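Side-chain contacts in N6 adenine specific DNA methylase (Encephalitozoon cuniculi, PDB 3Q87), which serves as the Mtq2 catalytic subunit that, together with Trm112, methylates the translation termination factor eRF1 with S-adenosylmethionine as methyl donor: residues Asp80-Asn85 with Asp108-Ala113; Leu28-Ser33 with Ala68-Ser73. All blocks are in the same frame, centred on the assembly; numbering follows the deposited sequence.

Interaction 1: Asp80-Asn85 with Asp108-Ala113. With SAM (S-adenosylmethionine), chain D.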
# COMPACT_ATOMS: atom_id res chain seq x y z
N ASP B 80 2.04 6.49 6.33
CA ASP B 80 3.17 7.34 6.74
C ASP B 80 4.24 7.52 5.66
O ASP B 80 4.73 8.62 5.44
CB ASP B 80 3.86 6.76 7.97
CG ASP B 80 2.96 6.70 9.18
OD1 ASP B 80 2.40 7.74 9.58
OD2 ASP B 80 2.84 5.58 9.73
N VAL B 81 4.63 6.42 5.02
CA VAL B 81 5.73 6.43 4.06
C VAL B 81 5.38 5.63 2.82
O VAL B 81 4.74 4.57 2.90
CB VAL B 81 7.00 5.77 4.68
CG1 VAL B 81 8.14 5.65 3.65
CG2 VAL B 81 7.45 6.53 5.91
N VAL B 82 5.82 6.14 1.67
CA VAL B 82 5.74 5.42 0.42
C VAL B 82 7.16 5.13 -0.10
O VAL B 82 8.00 6.02 -0.15
CB VAL B 82 4.97 6.24 -0.64
CG1 VAL B 82 5.07 5.57 -2.01
CG2 VAL B 82 3.49 6.41 -0.22
N VAL B 83 7.41 3.88 -0.49
CA VAL B 83 8.67 3.49 -1.09
C VAL B 83 8.37 2.99 -2.50
O VAL B 83 7.45 2.19 -2.69
CB VAL B 83 9.33 2.33 -0.32
CG1 VAL B 83 10.63 1.91 -1.00
CG2 VAL B 83 9.55 2.71 1.15
N PHE B 84 9.14 3.45 -3.48
CA PHE B 84 8.82 3.17 -4.88
C PHE B 84 10.06 3.02 -5.74
O PHE B 84 10.76 3.99 -6.01
CB PHE B 84 7.96 4.31 -5.44
CG PHE B 84 7.31 4.02 -6.76
CD1 PHE B 84 7.17 2.72 -7.21
CD2 PHE B 84 6.80 5.05 -7.54
CE1 PHE B 84 6.55 2.46 -8.42
CE2 PHE B 84 6.17 4.80 -8.75
CZ PHE B 84 6.05 3.51 -9.19
N ASN B 85 10.35 1.80 -6.17
CA ASN B 85 11.26 1.59 -7.29
C ASN B 85 10.39 1.52 -8.53
O ASN B 85 9.73 0.52 -8.77
CB ASN B 85 12.09 0.32 -7.10
CG ASN B 85 13.13 0.12 -8.20
OD1 ASN B 85 13.30 0.98 -9.06
ND2 ASN B 85 13.81 -1.01 -8.17
N ASP B 108 6.43 10.73 -13.08
CA ASP B 108 5.76 12.03 -13.11
C ASP B 108 4.32 11.90 -12.64
O ASP B 108 3.81 12.76 -11.93
CB ASP B 108 5.80 12.63 -14.53
CG ASP B 108 7.17 13.18 -14.90
OD1 ASP B 108 8.04 13.25 -14.00
OD2 ASP B 108 7.36 13.57 -16.08
N ARG B 109 3.66 10.81 -13.03
CA ARG B 109 2.31 10.55 -12.54
C ARG B 109 2.30 10.36 -11.03
O ARG B 109 1.41 10.84 -10.32
CB ARG B 109 1.69 9.34 -13.24
CG ARG B 109 1.12 9.68 -14.60
CD ARG B 109 0.57 8.47 -15.34
NE ARG B 109 -0.37 7.68 -14.55
CZ ARG B 109 -0.28 6.36 -14.39
NH1 ARG B 109 0.70 5.69 -14.99
NH2 ARG B 109 -1.17 5.70 -13.67
N PHE B 110 3.31 9.64 -10.53
CA PHE B 110 3.44 9.40 -9.10
C PHE B 110 3.64 10.70 -8.33
O PHE B 110 2.96 10.98 -7.36
CB PHE B 110 4.63 8.46 -8.81
CG PHE B 110 5.00 8.38 -7.35
CD1 PHE B 110 4.13 7.81 -6.44
CD2 PHE B 110 6.21 8.89 -6.88
CE1 PHE B 110 4.44 7.74 -5.08
CE2 PHE B 110 6.54 8.82 -5.54
CZ PHE B 110 5.64 8.25 -4.63
N VAL B 111 4.61 11.49 -8.77
CA VAL B 111 4.94 12.74 -8.09
C VAL B 111 3.72 13.66 -8.03
O VAL B 111 3.45 14.29 -7.01
CB VAL B 111 6.12 13.43 -8.79
CG1 VAL B 111 6.28 14.86 -8.30
CG2 VAL B 111 7.40 12.60 -8.60
N ASP B 112 2.96 13.71 -9.11
CA ASP B 112 1.78 14.56 -9.13
C ASP B 112 0.58 14.07 -8.32
O ASP B 112 -0.39 14.81 -8.14
CB ASP B 112 1.38 14.95 -10.54
CG ASP B 112 1.90 16.32 -10.91
OD1 ASP B 112 3.09 16.42 -11.31
OD2 ASP B 112 1.14 17.30 -10.76
N ALA B 113 0.64 12.85 -7.81
CA ALA B 113 -0.46 12.34 -6.99
C ALA B 113 -0.09 12.11 -5.52
O ALA B 113 -0.98 11.92 -4.69
CB ALA B 113 -1.01 11.05 -7.60
N SAM D . 10.04 -3.28 -5.89
CA SAM D . 10.66 -4.16 -6.90
C SAM D . 12.19 -4.07 -6.76
O SAM D . 12.93 -4.97 -7.17
OXT SAM D . 12.73 -3.10 -6.25
CB SAM D . 10.17 -3.93 -8.35
CG SAM D . 10.53 -2.65 -9.14
SD SAM D . 10.11 -2.58 -10.94
CE SAM D . 11.41 -1.54 -11.62
C5' SAM D . 8.70 -1.44 -11.00
C4' SAM D . 7.46 -2.15 -10.49
O4' SAM D . 6.35 -1.28 -10.58
C3' SAM D . 7.12 -3.40 -11.28
O3' SAM D . 6.87 -4.45 -10.37
C2' SAM D . 5.85 -3.05 -12.03
O2' SAM D . 4.97 -4.14 -12.20
C1' SAM D . 5.26 -2.01 -11.11
N9 SAM D . 4.41 -1.04 -11.80
C8 SAM D . 4.49 -0.58 -13.09
N7 SAM D . 3.49 0.32 -13.26
C5 SAM D . 2.80 0.42 -12.09
C6 SAM D . 1.71 1.18 -11.69
N6 SAM D . 1.14 2.02 -12.54
N1 SAM D . 1.23 1.06 -10.39
C2 SAM D . 1.82 0.20 -9.48
N3 SAM D . 2.90 -0.55 -9.89
C4 SAM D . 3.37 -0.43 -11.16
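Phe84 and Phe110 meet as a T-shaped (edge-to-face) pair, with ring centroids 5.2 Å apart and planes at 68°. The edge belongs to Phe84: its CD2 stands over one face of the Phe110 ring, off centre toward the rim, and lies 3.8 Å from Phe110 CG. Phe84 CE2 continues the contact down to Phe110 CB at 4.0 Å, where the ring joins its helix. Val82, the next residue on the same side of the strand, extends the apolar surface; it has two conformers, and in the one described CG1 lies obliquely to the far end of the Phe110 ring, 3.8 Å from Phe110 CZ, so this part of the contact is less certain. Phe110 holds its ring anti to the backbone N (chi1 169°), which carries it off the helix to span the 9.3 Å between the CA atoms of Phe84 and Phe110.

The pair seats helix 105-113 on the sheet of a Rossmann-like methyltransferase fold, within the beta-alpha-beta unit of strand 81-84, helix 105-113 and strand 118-124. Just past the end of the strand, Asn85 opens the Asn-Pro-Pro-Tyr motif, which in PrmC relatives holds the glutamine to be methylated. Asn85 ND2 donates a nearly straight hydrogen bond to SAM OXT (3.0 Å, 163°), and its CB packs against the same carboxylate oxygen; Asp9 accepts a second, weak bond from ND2. Phe84, one residue earlier, has the ribose O4' of SAM near the plane of its ring, at the edge. Farther out, Leu30 and Leu121 back Phe84, while Asp108 forms a salt bridge with Arg104, just before the helix.

Interaction 2: Leu28-Ser33 with Ala68-Ser73. With SAM (S-adenosylmethionine), chain D.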
# COMPACT_ATOMS: atom_id res chain seq x y z
N LEU B 28 3.82 2.02 2.51
CA LEU B 28 3.30 1.50 1.26
C LEU B 28 4.49 1.15 0.39
O LEU B 28 5.25 2.04 0.00
CB LEU B 28 2.44 2.55 0.56
CG LEU B 28 1.72 2.08 -0.70
CD1 LEU B 28 0.52 1.20 -0.36
CD2 LEU B 28 1.27 3.28 -1.54
N ASP B 29 4.66 -0.14 0.11
CA ASP B 29 5.68 -0.60 -0.84
C ASP B 29 5.01 -0.62 -2.22
O ASP B 29 4.34 -1.57 -2.59
CB ASP B 29 6.17 -2.01 -0.48
CG ASP B 29 7.16 -2.59 -1.50
OD1 ASP B 29 7.64 -1.83 -2.39
OD2 ASP B 29 7.45 -3.81 -1.42
N LEU B 30 5.19 0.47 -2.96
CA LEU B 30 4.54 0.66 -4.24
C LEU B 30 5.37 -0.01 -5.34
O LEU B 30 6.57 0.22 -5.41
CB LEU B 30 4.43 2.16 -4.50
CG LEU B 30 3.66 2.68 -5.71
CD1 LEU B 30 2.23 2.22 -5.65
CD2 LEU B 30 3.73 4.21 -5.75
N GLY B 31 4.74 -0.80 -6.21
CA GLY B 31 5.48 -1.58 -7.19
C GLY B 31 6.30 -2.65 -6.47
O GLY B 31 7.50 -2.81 -6.68
N THR B 32 5.62 -3.40 -5.61
CA THR B 32 6.27 -4.36 -4.74
C THR B 32 6.87 -5.51 -5.52
O THR B 32 7.79 -6.16 -5.05
CB THR B 32 5.28 -4.94 -3.70
OG1 THR B 32 5.96 -5.87 -2.86
CG2 THR B 32 4.12 -5.64 -4.38
N SER B 33 6.32 -5.77 -6.71
CA SER B 33 6.70 -6.96 -7.48
C SER B 33 6.52 -8.23 -6.63
O SER B 33 5.41 -8.49 -6.15
CB SER B 33 8.10 -6.84 -8.05
OG SER B 33 8.36 -7.88 -8.99
N ALA B 68 -3.10 -2.53 -7.82
CA ALA B 68 -3.56 -1.15 -7.99
C ALA B 68 -2.67 -0.38 -8.93
O ALA B 68 -1.50 -0.72 -9.11
CB ALA B 68 -3.61 -0.45 -6.64
N ASP B 69 -3.23 0.69 -9.51
CA ASP B 69 -2.49 1.59 -10.39
C ASP B 69 -2.04 2.77 -9.54
O ASP B 69 -2.85 3.61 -9.13
CB ASP B 69 -3.41 2.03 -11.55
CG ASP B 69 -2.66 2.76 -12.66
OD1 ASP B 69 -1.53 3.25 -12.44
OD2 ASP B 69 -3.21 2.83 -13.77
N LEU B 70 -0.75 2.82 -9.22
CA LEU B 70 -0.22 3.83 -8.32
C LEU B 70 -1.08 3.93 -7.05
O LEU B 70 -1.28 2.92 -6.39
CB LEU B 70 -0.09 5.19 -9.01
CG LEU B 70 0.88 5.27 -10.20
CD1 LEU B 70 0.96 6.72 -10.70
CD2 LEU B 70 2.27 4.77 -9.84
N LEU B 71 -1.63 5.11 -6.76
CA LEU B 71 -2.23 5.39 -5.45
C LEU B 71 -3.74 5.64 -5.44
O LEU B 71 -4.31 5.89 -4.38
CB LEU B 71 -1.52 6.59 -4.81
CG LEU B 71 0.02 6.55 -4.77
CD1 LEU B 71 0.60 7.94 -4.49
CD2 LEU B 71 0.51 5.57 -3.75
N CYS B 72 -4.38 5.56 -6.61
CA CYS B 72 -5.79 5.92 -6.76
C CYS B 72 -6.72 5.23 -5.77
O CYS B 72 -7.71 5.82 -5.32
CB CYS B 72 -6.28 5.61 -8.19
SG CYS B 72 -5.15 6.11 -9.52
N SER B 73 -6.41 3.98 -5.45
CA SER B 73 -7.25 3.20 -4.55
C SER B 73 -6.70 3.18 -3.12
O SER B 73 -7.17 2.43 -2.26
CB SER B 73 -7.37 1.77 -5.07
OG SER B 73 -6.09 1.17 -5.15
N SAM D . 10.04 -3.28 -5.89
CA SAM D . 10.66 -4.16 -6.90
C SAM D . 12.19 -4.07 -6.76
O SAM D . 12.93 -4.97 -7.17
OXT SAM D . 12.73 -3.10 -6.25
CB SAM D . 10.17 -3.93 -8.35
CG SAM D . 10.53 -2.65 -9.14
SD SAM D . 10.11 -2.58 -10.94
CE SAM D . 11.41 -1.54 -11.62
C5' SAM D . 8.70 -1.44 -11.00
C4' SAM D . 7.46 -2.15 -10.49
O4' SAM D . 6.35 -1.28 -10.58
C3' SAM D . 7.12 -3.40 -11.28
O3' SAM D . 6.87 -4.45 -10.37
C2' SAM D . 5.85 -3.05 -12.03
O2' SAM D . 4.97 -4.14 -12.20
C1' SAM D . 5.26 -2.01 -11.11
N9 SAM D . 4.41 -1.04 -11.80
C8 SAM D . 4.49 -0.58 -13.09
N7 SAM D . 3.49 0.32 -13.26
C5 SAM D . 2.80 0.42 -12.09
C6 SAM D . 1.71 1.18 -11.69
N6 SAM D . 1.14 2.02 -12.54
N1 SAM D . 1.23 1.06 -10.39
C2 SAM D . 1.82 0.20 -9.48
N3 SAM D . 2.90 -0.55 -9.89
C4 SAM D . 3.37 -0.43 -11.16
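Leucine side chains from the end of strand 26-30 pack against the loop that follows strand 65-67, a buried apolar contact running alongside the adenine end of the cofactor pocket. Leu71 carries much of it: its CD2 touches Leu28 CD2 at 3.3 Å, a tight approach, and Leu30 CD2 at 4.0 Å, with the Leu30 and Leu71 side chains crossing at about a right angle. The other branch of Leu30 rests on backbone, its CD1 lying 3.7 Å from Leu70 O. Leu30 reaches this position with CG anti to its backbone N (chi1 -174°).

The loop is shaped by a type II' turn from Asp69 to Cys72, and its outer side meets the Trm112 subunit, where Lys10 NZ of the Trm112 chain is hydrogen-bonded to Cys72 O. On the pocket side, Leu70 N donates to SAM N1 (2.9 Å, 172°) and Asp69 OD1 accepts from SAM N6 at 2.9 Å, so two neighbouring residues read the adenine edge. At the other end of SAM, Gly31 O accepts from the amino N at 2.7 Å. Within the turn after the strand, Thr32 OG1 donates to Asp29 OD2 from above the carboxylate plane. Gly31, with its positive phi and no side chain, lies close under the ribose; this glycine-rich turn after the first strand is the cofactor-binding signature of class I, Rossmann-like methyltransferases.

In the fold
Interactions 1 and 2 lie 9 Å apart between centres and build one continuous core on neighbouring parallel strands. A probable hydrogen bond from Leu28 N to Val81 O (2.7 Å) joins the strands, and Leu30 CD2 packs on Phe110 CE1 at 3.7 Å; the helix of interaction 1 also covers Leu70 and Leu71. Beside the adenine, Arg109 NH2 makes a salt bridge with Asp69 OD1 (2.8 Å), the oxygen that accepts from the adenine amino group; the helix thus acts as a second shell that would steady this carboxylate. Both contacts reach SAM, interaction 1 at its carboxylate and ribose and interaction 2 at its adenine and amino group, while Asp51 supplies a further hydrogen bond.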